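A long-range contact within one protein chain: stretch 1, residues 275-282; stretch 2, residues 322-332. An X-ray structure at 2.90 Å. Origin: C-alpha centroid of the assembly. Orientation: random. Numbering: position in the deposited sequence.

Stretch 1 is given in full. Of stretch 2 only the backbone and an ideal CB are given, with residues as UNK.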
# COMPACT_ATOMS: atom_id res chain seq x y z
N ALA A 275 22.59 8.01 -26.74
CA ALA A 275 22.35 8.77 -27.95
C ALA A 275 22.23 7.88 -29.18
O ALA A 275 21.30 8.01 -29.94
CB ALA A 275 23.47 9.79 -28.13
N PHE A 276 23.19 6.97 -29.35
CA PHE A 276 23.35 6.18 -30.59
C PHE A 276 22.91 4.72 -30.50
O PHE A 276 22.84 4.01 -31.53
CB PHE A 276 24.81 6.24 -31.03
CG PHE A 276 25.35 7.62 -31.00
CD1 PHE A 276 24.84 8.58 -31.86
CD2 PHE A 276 26.33 7.98 -30.09
CE1 PHE A 276 25.32 9.87 -31.84
CE2 PHE A 276 26.81 9.28 -30.05
CZ PHE A 276 26.31 10.23 -30.93
N GLY A 277 22.62 4.26 -29.29
CA GLY A 277 22.06 2.93 -29.09
C GLY A 277 20.77 2.79 -29.86
O GLY A 277 20.07 3.78 -30.10
N SER A 278 20.49 1.57 -30.29
CA SER A 278 19.35 1.29 -31.17
C SER A 278 19.20 2.38 -32.25
O SER A 278 18.08 2.77 -32.60
CB SER A 278 18.05 1.08 -30.35
OG SER A 278 18.13 -0.03 -29.48
N SER A 279 20.34 2.85 -32.76
CA SER A 279 20.43 3.84 -33.83
C SER A 279 19.63 5.11 -33.52
O SER A 279 19.07 5.73 -34.42
CB SER A 279 19.96 3.24 -35.16
OG SER A 279 20.45 1.91 -35.31
N GLY A 280 19.59 5.48 -32.23
CA GLY A 280 18.78 6.60 -31.74
C GLY A 280 17.26 6.49 -31.84
O GLY A 280 16.55 7.44 -31.52
N GLU A 281 16.75 5.33 -32.26
CA GLU A 281 15.33 5.12 -32.57
C GLU A 281 14.64 4.61 -31.34
O GLU A 281 14.24 3.45 -31.27
CB GLU A 281 15.16 4.09 -33.69
CG GLU A 281 15.64 4.46 -35.09
CD GLU A 281 15.44 3.32 -36.07
OE1 GLU A 281 15.85 2.19 -35.74
OE2 GLU A 281 14.85 3.53 -37.15
N ARG A 282 14.54 5.49 -30.36
CA ARG A 282 14.19 5.13 -28.99
C ARG A 282 13.53 6.37 -28.39
O ARG A 282 14.03 7.50 -28.54
CB ARG A 282 15.47 4.68 -28.20
CG ARG A 282 15.25 3.92 -26.89
CD ARG A 282 16.31 2.85 -26.56
NE ARG A 282 17.63 3.38 -26.24
CZ ARG A 282 18.78 2.69 -26.23
NH1 ARG A 282 18.83 1.38 -26.53
NH2 ARG A 282 19.92 3.31 -25.93
N UNK A 322 27.95 -1.57 -33.02
CA UNK A 322 27.28 -0.79 -31.98
C UNK A 322 25.78 -0.59 -32.29
O UNK A 322 24.92 -0.75 -31.41
CB UNK A 322 27.97 0.57 -31.83
N UNK A 323 25.46 -0.26 -33.54
CA UNK A 323 24.06 -0.16 -33.91
C UNK A 323 23.79 -0.48 -35.36
O UNK A 323 24.71 -0.57 -36.16
CB UNK A 323 23.54 1.25 -33.60
N UNK A 324 22.52 -0.68 -35.67
CA UNK A 324 22.08 -1.12 -37.00
C UNK A 324 21.54 -0.02 -37.89
O UNK A 324 21.79 1.17 -37.66
CB UNK A 324 21.00 -2.19 -36.85
N UNK A 325 20.79 -0.40 -38.91
CA UNK A 325 20.25 0.61 -39.76
C UNK A 325 19.03 1.25 -39.16
O UNK A 325 18.47 0.80 -38.16
CB UNK A 325 19.92 0.02 -41.13
N UNK A 326 18.61 2.30 -39.81
CA UNK A 326 17.35 2.91 -39.53
C UNK A 326 16.25 2.06 -40.18
O UNK A 326 16.51 1.21 -41.01
CB UNK A 326 17.32 4.36 -40.03
N UNK A 327 15.02 2.29 -39.75
CA UNK A 327 13.91 1.37 -40.05
C UNK A 327 13.48 1.32 -41.53
O UNK A 327 13.19 0.23 -42.04
CB UNK A 327 12.70 1.77 -39.20
N UNK A 328 13.44 2.48 -42.19
CA UNK A 328 13.01 2.59 -43.60
C UNK A 328 13.83 3.61 -44.35
O UNK A 328 14.47 4.47 -43.75
CB UNK A 328 11.53 2.96 -43.69
N UNK A 329 13.78 3.53 -45.68
CA UNK A 329 14.43 4.52 -46.56
C UNK A 329 13.83 5.90 -46.35
O UNK A 329 14.57 6.89 -46.34
CB UNK A 329 14.30 4.11 -48.03
N UNK A 330 12.50 5.95 -46.20
CA UNK A 330 11.77 7.19 -45.90
C UNK A 330 12.29 7.83 -44.60
O UNK A 330 12.50 9.04 -44.53
CB UNK A 330 10.27 6.91 -45.79
N UNK A 331 12.49 6.99 -43.58
CA UNK A 331 12.99 7.46 -42.29
C UNK A 331 14.46 7.86 -42.35
O UNK A 331 14.88 8.77 -41.64
CB UNK A 331 12.79 6.38 -41.23
N UNK A 332 15.22 7.17 -43.19
CA UNK A 332 16.62 7.54 -43.44
C UNK A 332 16.70 8.93 -44.05
O UNK A 332 17.50 9.76 -43.62
CB UNK A 332 17.30 6.52 -44.36

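Position 322 has its CA-to-CB bond directed sideways, and nothing of stretch 1 lies within 5.5 Å of the ideal CB. The contact leaves the choice wide, and polar or charged residues would serve as well as any. The residue is Asp 322, whose carboxylate is hydrogen-bonded elsewhere in the structure.

Position 323 is the closest approach of the two backbones, its CA lying 5.4 Å from the CA of Ser 279. CA-to-CB points toward stretch 1, and the ideal CB of 323 is 3.5 Å from Phe 276 O and 3.6 Å from Ser 279 OG. A donor could use the carbonyl, while an aliphatic or aromatic group could lie against the side chain of Phe 276; the backbone angles, in the extended region, exclude none of these. The residue is Phe 323. With chi1 at 54° (p), its ring reaches back to Phe 276: Phe 323 CE1 packs 3.6 Å from Phe 276 CB, an apolar contact, and Phe 323 CD1 lies 3.1 Å from Phe 276 O.

At position 324 phi and psi are -101° and -161°, angles open to many residues. An ideal CB at 324 would stand 4.4 Å from Ser 279 OG, so a small side chain is conceivable, but what stretch 1 chiefly meets here is backbone. The residue is Gly 324, and its carbonyl does the work: Ser 279 OG donates a hydrogen bond to Gly 324 O at 2.8 Å, a link that depends on the backbone of 324 rather than on a side chain.

Position 325 directs its CB away from stretch 1, and phi of -80° with psi of 171° would suit proline as well as many others. It is Pro 325, whose CA-to-CB bond turns from the contact while Pro 325 O lies 3.6 Å from Ser 279 OG.

At position 326 CA-to-CB points sideways, with the ideal CB of 326 3.9 Å from Glu 281 OE2. A donor could exploit the carboxylate; a compact apolar group could simply pack beside it. Val 326 does the latter, its CG2 3.5 Å from Glu 281 OE2.

Position 327 offers its amide to the same oxygen, and any residue but proline could supply that N-H. The ideal CB of 327, 3.5 Å from Glu 281 OE2, points sideways, so the side chain is only loosely specified. The residue is Ile 327: its N donates to Glu 281 OE2 at 2.9 Å, anchoring the carboxylate to the loop.

At position 328 CA-to-CB points away from stretch 1, and the position precedes a helix, where Ser, Thr, Asp or Asn would suit. Thr 328 caps it, its OG1 accepting a hydrogen bond from the backbone N of position 331 at 3.0 Å. Positions 329 and 330 are out of reach and leave the choice open; they hold Arg 329 and Gln 330.

At position 331 CA-to-CB points toward stretch 1, with the ideal CB of 331 5.4 Å from Glu 281 OE2, so a longer polar or basic side chain could approach the carboxylate. His 331 brings CD2 to 3.6 Å from Glu 281 OE2, while its NE2 is hydrogen-bonded elsewhere. Position 332, out of reach, would take many helix-compatible residues; it is Gln 332.

Stretch 2, residues 322-332: DFGPVITRQHQ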
# COMPACT_ATOMS: atom_id res chain seq x y z
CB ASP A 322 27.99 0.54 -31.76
CG ASP A 322 29.27 0.36 -30.98
OD1 ASP A 322 29.17 0.14 -29.76
OD2 ASP A 322 30.37 0.41 -31.58
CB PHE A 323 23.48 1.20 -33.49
CG PHE A 323 24.24 2.39 -33.97
CD1 PHE A 323 25.24 2.96 -33.20
CD2 PHE A 323 23.94 2.96 -35.19
CE1 PHE A 323 25.93 4.06 -33.65
CE2 PHE A 323 24.63 4.07 -35.63
CZ PHE A 323 25.62 4.63 -34.86
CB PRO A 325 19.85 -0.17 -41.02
CG PRO A 325 19.52 -1.55 -40.53
CD PRO A 325 20.31 -1.75 -39.26
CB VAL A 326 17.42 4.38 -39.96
CG1 VAL A 326 16.37 4.74 -41.01
CG2 VAL A 326 17.42 5.27 -38.71
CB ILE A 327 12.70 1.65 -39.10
CG1 ILE A 327 11.60 0.59 -39.24
CG2 ILE A 327 12.10 3.03 -39.33
CD1 ILE A 327 11.98 -0.77 -38.73
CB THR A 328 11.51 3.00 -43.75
OG1 THR A 328 11.29 4.31 -43.23
CG2 THR A 328 10.57 2.01 -43.05
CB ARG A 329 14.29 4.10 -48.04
CG ARG A 329 14.74 5.15 -49.06
CD ARG A 329 15.65 4.53 -50.12
NE ARG A 329 17.01 4.34 -49.60
CZ ARG A 329 17.88 3.40 -49.98
NH1 ARG A 329 17.56 2.50 -50.92
NH2 ARG A 329 19.09 3.34 -49.41
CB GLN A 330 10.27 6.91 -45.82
CG GLN A 330 9.43 8.17 -45.66
CD GLN A 330 7.95 7.87 -45.50
OE1 GLN A 330 7.57 6.76 -45.15
NE2 GLN A 330 7.11 8.88 -45.74
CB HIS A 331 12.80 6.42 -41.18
CG HIS A 331 13.09 6.95 -39.82
ND1 HIS A 331 12.38 8.01 -39.28
CD2 HIS A 331 14.02 6.62 -38.90
CE1 HIS A 331 12.87 8.29 -38.08
NE2 HIS A 331 13.87 7.46 -37.83
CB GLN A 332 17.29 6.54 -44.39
CG GLN A 332 18.80 6.78 -44.59
CD GLN A 332 19.41 5.87 -45.65
OE1 GLN A 332 18.71 5.20 -46.40
NE2 GLN A 332 20.73 5.86 -45.71
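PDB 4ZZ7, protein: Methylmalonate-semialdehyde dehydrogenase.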